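Local coordinates for ABC transporter periplasmic-binding protein YtfQ (Mycobacterium smegmatis, PDB 6HBD) that binds beta-D-galactofuranose in the cleft of a periplasmic-type solute-binding fold and probably delivers furanose sugars to an ABC transporter, at residues I77-V82 and V101-R106; V83-D88 and A107-D112. All coordinates share one frame; numbering follows the deposited sequence.

Interaction 1 (I77-V82 and V101-R106); sequences IAFSPV and VILTDR. With GZL (beta-D-galactofuranose), chain L.
The paired strands of a beta-alpha-beta unit, 77-79 and 101-104, run parallel in the sheet of one lobe of this periplasmic binding protein, and the loop after strand 101-104 reaches the sugar. Ile102 N donates to Ile77 O, Phe79 N to Ile102 O (3.3 Å) and Thr104 N to Phe79 O. On the sheet face that carries Ile77, Phe79, Val101 and Leu103, the edge of the Phe79 ring receives Val101 CG1, while Leu103 CD1 lies 3.7 Å from Phe79 CE1, the two side chains pointing the same way. Ser80 OG, anti to its own amide nitrogen (chi1 162°), donates to Asp105 OD1 at 2.9 Å, from above the carboxylate plane. The same OD1 lies 2.6 Å from O5 of beta-D-galactofuranose; Ser80 thus positions, from the second shell, a carboxylate that meets the sugar. O6 of the sugar donates to Asp105 O at 2.7 Å. Arg106 slides past Pro81, its CD 3.2 Å from Pro81 O, and its extended chain carries NH2 to 2.9 Å from sugar O4. Arg32 forms a salt bridge with Asp105 OD2. Helix 59-72 covers Ile77 and Phe79, helix 266-277 covers Ala78 and Ile102, and strand 118-121 flanks strand 101-104.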
ATOM      1  N   ILE A  77       5.220  15.422 -13.674  1.00 70.81           N
ATOM      2  CA  ILE A  77       5.535  13.986 -13.553  1.00 70.20           C
ATOM      3  C   ILE A  77       5.084  13.497 -12.174  1.00 72.25           C
ATOM      4  O   ILE A  77       5.166  14.226 -11.184  1.00 71.85           O
ATOM      5  CB  ILE A  77       7.044  13.664 -13.816  1.00 73.16           C
ATOM      6  CG1 ILE A  77       7.365  13.843 -15.314  1.00 74.02           C
ATOM      7  CG2 ILE A  77       7.401  12.231 -13.367  1.00 73.01           C
ATOM      8  CD1 ILE A  77       8.855  13.927 -15.688  1.00 81.47           C
ATOM      9  N   ALA A  78       4.588  12.266 -12.124  1.00 66.39           N
ATOM     10  CA  ALA A  78       4.184  11.639 -10.880  1.00 64.08           C
ATOM     11  C   ALA A  78       4.509  10.174 -10.973  1.00 63.19           C
ATOM     12  O   ALA A  78       4.536   9.622 -12.072  1.00 60.68           O
ATOM     13  CB  ALA A  78       2.703  11.848 -10.641  1.00 64.72           C
ATOM     14  N   PHE A  79       4.838   9.557  -9.838  1.00 58.59           N
ATOM     15  CA  PHE A  79       5.182   8.140  -9.801  1.00 57.72           C
ATOM     16  C   PHE A  79       5.035   7.604  -8.395  1.00 61.03           C
ATOM     17  O   PHE A  79       4.819   8.374  -7.457  1.00 59.83           O
ATOM     18  CB  PHE A  79       6.618   7.906 -10.331  1.00 59.47           C
ATOM     19  CG  PHE A  79       7.752   8.387  -9.454  1.00 60.94           C
ATOM     20  CD1 PHE A  79       8.047   9.738  -9.350  1.00 63.29           C
ATOM     21  CD2 PHE A  79       8.549   7.485  -8.763  1.00 63.65           C
ATOM     22  CE1 PHE A  79       9.066  10.182  -8.514  1.00 63.93           C
ATOM     23  CE2 PHE A  79       9.570   7.931  -7.928  1.00 66.23           C
ATOM     24  CZ  PHE A  79       9.824   9.277  -7.813  1.00 63.78           C
ATOM     25  N   SER A  80       5.147   6.280  -8.255  1.00 58.04           N
ATOM     26  CA  SER A  80       5.075   5.600  -6.974  1.00 57.71           C
ATOM     27  C   SER A  80       6.460   4.996  -6.724  1.00 65.41           C
ATOM     28  O   SER A  80       6.758   3.937  -7.275  1.00 67.09           O
ATOM     29  CB  SER A  80       3.999   4.531  -7.001  1.00 58.71           C
ATOM     30  OG  SER A  80       4.188   3.600  -5.953  1.00 64.75           O
ATOM     31  N   PRO A  81       7.348   5.680  -5.956  1.00 61.11           N
ATOM     32  CA  PRO A  81       8.701   5.135  -5.730  1.00 59.74           C
ATOM     33  C   PRO A  81       8.714   3.700  -5.195  1.00 60.58           C
ATOM     34  O   PRO A  81       8.475   3.479  -4.004  1.00 59.43           O
ATOM     35  CB  PRO A  81       9.351   6.133  -4.755  1.00 61.52           C
ATOM     36  CG  PRO A  81       8.427   7.244  -4.606  1.00 65.95           C
ATOM     37  CD  PRO A  81       7.132   6.955  -5.246  1.00 61.82           C
ATOM     38  N   VAL A  82       8.964   2.722  -6.092  1.00 56.45           N
ATOM     39  CA  VAL A  82       8.995   1.300  -5.728  1.00 57.40           C
ATOM     40  C   VAL A  82       9.731   1.058  -4.394  1.00 63.35           C
ATOM     41  O   VAL A  82       9.182   0.385  -3.507  1.00 62.32           O
ATOM     42  CB  VAL A  82       9.510   0.379  -6.867  1.00 61.42           C
ATOM     43  CG1 VAL A  82      10.901   0.763  -7.350  1.00 61.62           C
ATOM     44  CG2 VAL A  82       9.479  -1.085  -6.440  1.00 61.09           C
ATOM     45  N   VAL A 101       7.220  17.438  -9.473  1.00 61.00           N
ATOM     46  CA  VAL A 101       7.073  16.024  -9.161  1.00 59.71           C
ATOM     47  C   VAL A 101       6.067  15.814  -8.036  1.00 64.09           C
ATOM     48  O   VAL A 101       6.098  16.553  -7.058  1.00 62.24           O
ATOM     49  CB  VAL A 101       8.451  15.400  -8.831  1.00 63.27           C
ATOM     50  CG1 VAL A 101       8.328  13.923  -8.477  1.00 63.07           C
ATOM     51  CG2 VAL A 101       9.426  15.593  -9.989  1.00 63.19           C
ATOM     52  N   ILE A 102       5.179  14.790  -8.173  1.00 63.23           N
ATOM     53  CA  ILE A 102       4.205  14.398  -7.138  1.00 63.89           C
ATOM     54  C   ILE A 102       4.449  12.915  -6.845  1.00 68.09           C
ATOM     55  O   ILE A 102       4.520  12.102  -7.769  1.00 67.11           O
ATOM     56  CB  ILE A 102       2.701  14.662  -7.496  1.00 67.10           C
ATOM     57  CG1 ILE A 102       2.451  16.145  -7.854  1.00 68.03           C
ATOM     58  CG2 ILE A 102       1.788  14.216  -6.334  1.00 66.42           C
ATOM     59  CD1 ILE A 102       1.081  16.444  -8.526  1.00 74.61           C
ATOM     60  N   LEU A 103       4.575  12.576  -5.554  1.00 64.98           N
ATOM     61  CA  LEU A 103       4.798  11.201  -5.105  1.00 64.70           C
ATOM     62  C   LEU A 103       3.458  10.644  -4.669  1.00 69.34           C
ATOM     63  O   LEU A 103       2.732  11.341  -3.958  1.00 70.51           O
ATOM     64  CB  LEU A 103       5.818  11.171  -3.950  1.00 64.31           C
ATOM     65  CG  LEU A 103       7.304  11.022  -4.358  1.00 67.51           C
ATOM     66  CD1 LEU A 103       7.686  11.921  -5.544  1.00 66.76           C
ATOM     67  CD2 LEU A 103       8.203  11.265  -3.166  1.00 69.12           C
ATOM     68  N   THR A 104       3.080   9.438  -5.168  1.00 64.07           N
ATOM     69  CA  THR A 104       1.796   8.814  -4.836  1.00 62.87           C
ATOM     70  C   THR A 104       2.017   7.418  -4.207  1.00 66.07           C
ATOM     71  O   THR A 104       2.807   6.619  -4.714  1.00 65.75           O
ATOM     72  CB  THR A 104       0.796   8.814  -6.038  1.00 64.37           C
ATOM     73  OG1 THR A 104       0.838   7.588  -6.763  1.00 67.42           O
ATOM     74  CG2 THR A 104       0.978   9.976  -6.969  1.00 58.08           C
ATOM     75  N   ASP A 105       1.372   7.187  -3.041  1.00 61.19           N
ATOM     76  CA  ASP A 105       1.320   5.965  -2.236  1.00 60.46           C
ATOM     77  C   ASP A 105       2.672   5.401  -1.726  1.00 62.64           C
ATOM     78  O   ASP A 105       2.654   4.438  -0.965  1.00 60.82           O
ATOM     79  CB  ASP A 105       0.526   4.883  -2.975  1.00 62.50           C
ATOM     80  CG  ASP A 105       1.116   4.303  -4.237  1.00 67.79           C
ATOM     81  OD1 ASP A 105       1.979   3.397  -4.133  1.00 65.47           O
ATOM     82  OD2 ASP A 105       0.683   4.717  -5.341  1.00 74.19           O
ATOM     83  N   ARG A 106       3.812   6.017  -2.081  1.00 58.70           N
ATOM     84  CA  ARG A 106       5.135   5.637  -1.610  1.00 58.15           C
ATOM     85  C   ARG A 106       6.006   6.892  -1.553  1.00 61.76           C
ATOM     86  O   ARG A 106       5.892   7.759  -2.414  1.00 60.14           O
ATOM     87  CB  ARG A 106       5.759   4.593  -2.543  1.00 57.06           C
ATOM     88  CG  ARG A 106       5.597   3.181  -2.018  1.00 64.03           C
ATOM     89  CD  ARG A 106       5.743   2.111  -3.077  1.00 66.32           C
ATOM     90  NE  ARG A 106       5.038   0.884  -2.717  1.00 61.18           N
ATOM     91  CZ  ARG A 106       5.106  -0.257  -3.396  1.00 62.83           C
ATOM     92  NH1 ARG A 106       5.843  -0.345  -4.493  1.00 48.19           N
ATOM     93  NH2 ARG A 106       4.449  -1.322  -2.974  1.00 38.38           N
TER
HETATM   94  C6  GZL L 410       0.499   1.574  -0.253  1.00 46.65           C
HETATM   95  C5  GZL L 410       0.937   1.024  -1.594  1.00 48.07           C
HETATM   96  C4  GZL L 410       1.209  -0.470  -1.539  1.00 47.40           C
HETATM   97  C3  GZL L 410       0.016  -1.334  -1.145  1.00 47.10           C
HETATM   98  C2  GZL L 410       0.400  -2.663  -1.766  1.00 46.92           C
HETATM   99  O6  GZL L 410       0.430   2.994  -0.308  1.00 49.02           O
HETATM  100  O5  GZL L 410       2.066   1.740  -2.101  1.00 50.31           O
HETATM  101  O4  GZL L 410       1.549  -0.943  -2.862  1.00 47.90           O
HETATM  102  O3  GZL L 410      -0.187  -1.478   0.251  1.00 46.14           O
HETATM  103  C1  GZL L 410       0.929  -2.210  -3.116  1.00 47.76           C
HETATM  104  O2  GZL L 410      -0.682  -3.567  -1.933  1.00 50.30           O
HETATM  105  O1  GZL L 410       1.850  -3.195  -3.421  1.00 49.07           O

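Interaction 2 (V83-D88 and A107-D112); sequences VRTGWD and AVDTQD. With ZN (zinc ion), chain E.
Arg84 O receives the amide of Asp109 at 2.7 Å (Asp109 N to Arg84 O), and Val108 CA adds a CA-H...O contact to the same oxygen. This bond ties two irregular loops together. Beside it the Arg84 and Asp109 side chains form a long salt bridge, Arg84 NH1 to Asp109 OD2 at 3.5 Å, with guanidinium and carboxylate planes 42° apart; Asp162 and Asp158 hold the other nitrogens of the guanidinium, next to a second zinc site. Trp87 NE1 donates in its ring plane to Val83 O (2.8 Å), which fixes the rotation of the indole, and Val108 CG1 packs against Trp87 CD1 at 3.5 Å. At the far end zinc joins the loops: with CG anti to the backbone N (chi1 177°), Asp88 swings OD1 over to the zinc at 1.9 Å, and Asp112 OD2 binds it at 2.0 Å, one oxygen from each carboxylate. The metal probably offsets the repulsion between these two oxygens, and the carboxylate planes are nearly coplanar. A water held by Thr110 OG1 and Gln111 OE1 also makes a weak bond to Asp88 OD1. The loops lie at the surface, one leading into helix 88-97 and the other to strand 118-121, while Trp87 rests on helix 59-72.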
ATOM      1  N   VAL A  83      10.949   1.648  -4.252  1.00 61.48           N
ATOM      2  CA  VAL A  83      11.775   1.606  -3.033  1.00 61.08           C
ATOM      3  C   VAL A  83      12.208   3.032  -2.689  1.00 62.87           C
ATOM      4  O   VAL A  83      12.229   3.907  -3.563  1.00 63.00           O
ATOM      5  CB  VAL A  83      12.969   0.618  -3.091  1.00 65.02           C
ATOM      6  CG1 VAL A  83      12.490  -0.829  -3.165  1.00 64.96           C
ATOM      7  CG2 VAL A  83      13.905   0.938  -4.246  1.00 64.79           C
ATOM      8  N   ARG A  84      12.444   3.280  -1.397  1.00 57.27           N
ATOM      9  CA  ARG A  84      12.768   4.616  -0.904  1.00 57.11           C
ATOM     10  C   ARG A  84      13.993   5.288  -1.553  1.00 63.64           C
ATOM     11  O   ARG A  84      14.003   6.507  -1.720  1.00 64.60           O
ATOM     12  CB  ARG A  84      12.997   4.585   0.616  1.00 54.27           C
ATOM     13  CG  ARG A  84      11.763   4.303   1.458  1.00 53.72           C
ATOM     14  CD  ARG A  84      11.381   5.474   2.338  1.00 58.10           C
ATOM     15  NE  ARG A  84      10.720   5.072   3.580  1.00 68.47           N
ATOM     16  CZ  ARG A  84      11.326   4.533   4.642  1.00 84.13           C
ATOM     17  NH1 ARG A  84      12.631   4.274   4.616  1.00 76.39           N
ATOM     18  NH2 ARG A  84      10.623   4.231   5.735  1.00 63.05           N
ATOM     19  N   THR A  85      15.016   4.501  -1.904  1.00 60.66           N
ATOM     20  CA  THR A  85      16.339   4.960  -2.362  1.00 60.13           C
ATOM     21  C   THR A  85      16.685   4.793  -3.878  1.00 64.02           C
ATOM     22  O   THR A  85      16.193   3.880  -4.541  1.00 62.83           O
ATOM     23  CB  THR A  85      17.324   4.142  -1.537  1.00 65.38           C
ATOM     24  OG1 THR A  85      17.168   2.775  -1.952  1.00 70.02           O
ATOM     25  CG2 THR A  85      17.059   4.265  -0.010  1.00 60.32           C
ATOM     26  N   GLY A  86      17.556   5.667  -4.381  1.00 62.56           N
ATOM     27  CA  GLY A  86      18.086   5.628  -5.748  1.00 63.42           C
ATOM     28  C   GLY A  86      17.477   6.583  -6.760  1.00 69.98           C
ATOM     29  O   GLY A  86      17.595   6.335  -7.966  1.00 69.30           O
ATOM     30  N   TRP A  87      16.840   7.687  -6.295  1.00 68.19           N
ATOM     31  CA  TRP A  87      16.160   8.666  -7.170  1.00 68.32           C
ATOM     32  C   TRP A  87      16.937   9.996  -7.372  1.00 74.39           C
ATOM     33  O   TRP A  87      16.529  10.821  -8.199  1.00 72.98           O
ATOM     34  CB  TRP A  87      14.760   8.981  -6.583  1.00 66.21           C
ATOM     35  CG  TRP A  87      13.943   7.766  -6.258  1.00 65.83           C
ATOM     36  CD1 TRP A  87      13.682   7.249  -5.020  1.00 68.20           C
ATOM     37  CD2 TRP A  87      13.336   6.884  -7.200  1.00 65.44           C
ATOM     38  NE1 TRP A  87      12.939   6.097  -5.137  1.00 67.03           N
ATOM     39  CE2 TRP A  87      12.724   5.843  -6.467  1.00 68.58           C
ATOM     40  CE3 TRP A  87      13.231   6.882  -8.602  1.00 66.65           C
ATOM     41  CZ2 TRP A  87      12.035   4.801  -7.090  1.00 67.88           C
ATOM     42  CZ3 TRP A  87      12.564   5.837  -9.218  1.00 68.12           C
ATOM     43  CH2 TRP A  87      11.973   4.814  -8.465  1.00 68.55           C
ATOM     44  N   ASP A  88      18.017  10.214  -6.579  1.00 73.00           N
ATOM     45  CA  ASP A  88      18.834  11.429  -6.574  1.00 72.97           C
ATOM     46  C   ASP A  88      18.965  12.128  -7.911  1.00 76.52           C
ATOM     47  O   ASP A  88      18.572  13.298  -8.039  1.00 76.92           O
ATOM     48  CB  ASP A  88      20.246  11.123  -6.050  1.00 74.83           C
ATOM     49  CG  ASP A  88      21.135  12.347  -6.116  1.00 89.59           C
ATOM     50  OD1 ASP A  88      20.761  13.382  -5.515  1.00 89.49           O
ATOM     51  OD2 ASP A  88      22.197  12.280  -6.787  1.00 97.97           O
ATOM     52  N   ALA A 107       6.861   6.986  -0.527  1.00 58.80           N
ATOM     53  CA  ALA A 107       7.778   8.101  -0.334  1.00 58.45           C
ATOM     54  C   ALA A 107       9.217   7.697  -0.725  1.00 62.85           C
ATOM     55  O   ALA A 107       9.476   6.542  -1.081  1.00 62.17           O
ATOM     56  CB  ALA A 107       7.727   8.564   1.108  1.00 59.06           C
ATOM     57  N   VAL A 108      10.116   8.690  -0.725  1.00 59.94           N
ATOM     58  CA  VAL A 108      11.521   8.552  -1.088  1.00 59.81           C
ATOM     59  C   VAL A 108      12.400   8.892   0.099  1.00 68.22           C
ATOM     60  O   VAL A 108      11.913   9.349   1.132  1.00 67.53           O
ATOM     61  CB  VAL A 108      11.901   9.422  -2.321  1.00 62.63           C
ATOM     62  CG1 VAL A 108      11.101   9.017  -3.544  1.00 62.45           C
ATOM     63  CG2 VAL A 108      11.757  10.916  -2.053  1.00 61.87           C
ATOM     64  N   ASP A 109      13.703   8.616  -0.049  1.00 69.24           N
ATOM     65  CA  ASP A 109      14.768   8.966   0.901  1.00 70.84           C
ATOM     66  C   ASP A 109      15.709   9.778   0.033  1.00 75.93           C
ATOM     67  O   ASP A 109      16.479   9.204  -0.756  1.00 74.49           O
ATOM     68  CB  ASP A 109      15.488   7.726   1.475  1.00 73.53           C
ATOM     69  CG  ASP A 109      14.899   7.139   2.754  1.00 96.52           C
ATOM     70  OD1 ASP A 109      14.014   7.795   3.370  1.00 97.96           O
ATOM     71  OD2 ASP A 109      15.317   6.017   3.138  1.00107.86           O
ATOM     72  N   THR A 110      15.542  11.113   0.084  1.00 73.51           N
ATOM     73  CA  THR A 110      16.314  12.015  -0.741  1.00 73.81           C
ATOM     74  C   THR A 110      17.200  12.916   0.104  1.00 81.03           C
ATOM     75  O   THR A 110      16.798  13.356   1.188  1.00 81.24           O
ATOM     76  CB  THR A 110      15.400  12.778  -1.662  1.00 79.00           C
ATOM     77  OG1 THR A 110      16.188  13.256  -2.761  1.00 78.86           O
ATOM     78  CG2 THR A 110      14.648  13.921  -0.946  1.00 77.03           C
ATOM     79  N   GLN A 111      18.412  13.199  -0.435  1.00 78.23           N
ATOM     80  CA  GLN A 111      19.448  14.022   0.180  1.00 77.87           C
ATOM     81  C   GLN A 111      19.441  15.433  -0.448  1.00 84.20           C
ATOM     82  O   GLN A 111      20.399  16.186  -0.247  1.00 84.09           O
ATOM     83  CB  GLN A 111      20.840  13.357   0.000  1.00 78.53           C
ATOM     84  CG  GLN A 111      20.988  11.946   0.605  1.00 71.99           C
ATOM     85  CD  GLN A 111      20.314  10.825  -0.186  1.00 81.04           C
ATOM     86  OE1 GLN A 111      20.147  10.877  -1.415  1.00 74.56           O
ATOM     87  NE2 GLN A 111      19.917   9.763   0.498  1.00 70.51           N
ATOM     88  N   ASP A 112      18.361  15.802  -1.187  1.00 82.44           N
ATOM     89  CA  ASP A 112      18.236  17.115  -1.815  1.00 83.02           C
ATOM     90  C   ASP A 112      17.033  17.910  -1.296  1.00 87.78           C
ATOM     91  O   ASP A 112      16.172  17.393  -0.570  1.00 86.96           O
ATOM     92  CB  ASP A 112      18.219  16.983  -3.348  1.00 85.09           C
ATOM     93  CG  ASP A 112      19.602  17.123  -3.950  1.00100.44           C
ATOM     94  OD1 ASP A 112      20.199  18.226  -3.829  1.00101.78           O
ATOM     95  OD2 ASP A 112      20.093  16.135  -4.539  1.00107.35           O
TER
HETATM   96 ZN    ZN E 403      21.683  14.963  -5.092  1.00 93.26          ZN
HETATM   97  O   HOH W   1      18.627  12.022  -3.308  1.00 46.48           O

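Overall arrangement
From the N terminus, segment 77-82 takes in most of strand 76-79 and the turn after it, and continues directly into 83-88, which leads to helix 88-97; the chain then returns through 101-106 and continues into 107-112. The segments therefore alternate, and the two contacts cross without nesting: each closes a loop with 18 residues between its segments. Interaction 1 closes the beta-alpha-beta unit at the sheet and the sugar site, and interaction 2 carries the pairing outward to the surface zinc. Their centres are 11 Å apart, and they meet where Pro81 CG and Leu103 CD2 pack on Val108 CG1, with Trp87 against Pro81, so buried sheet and surface loops are continuous.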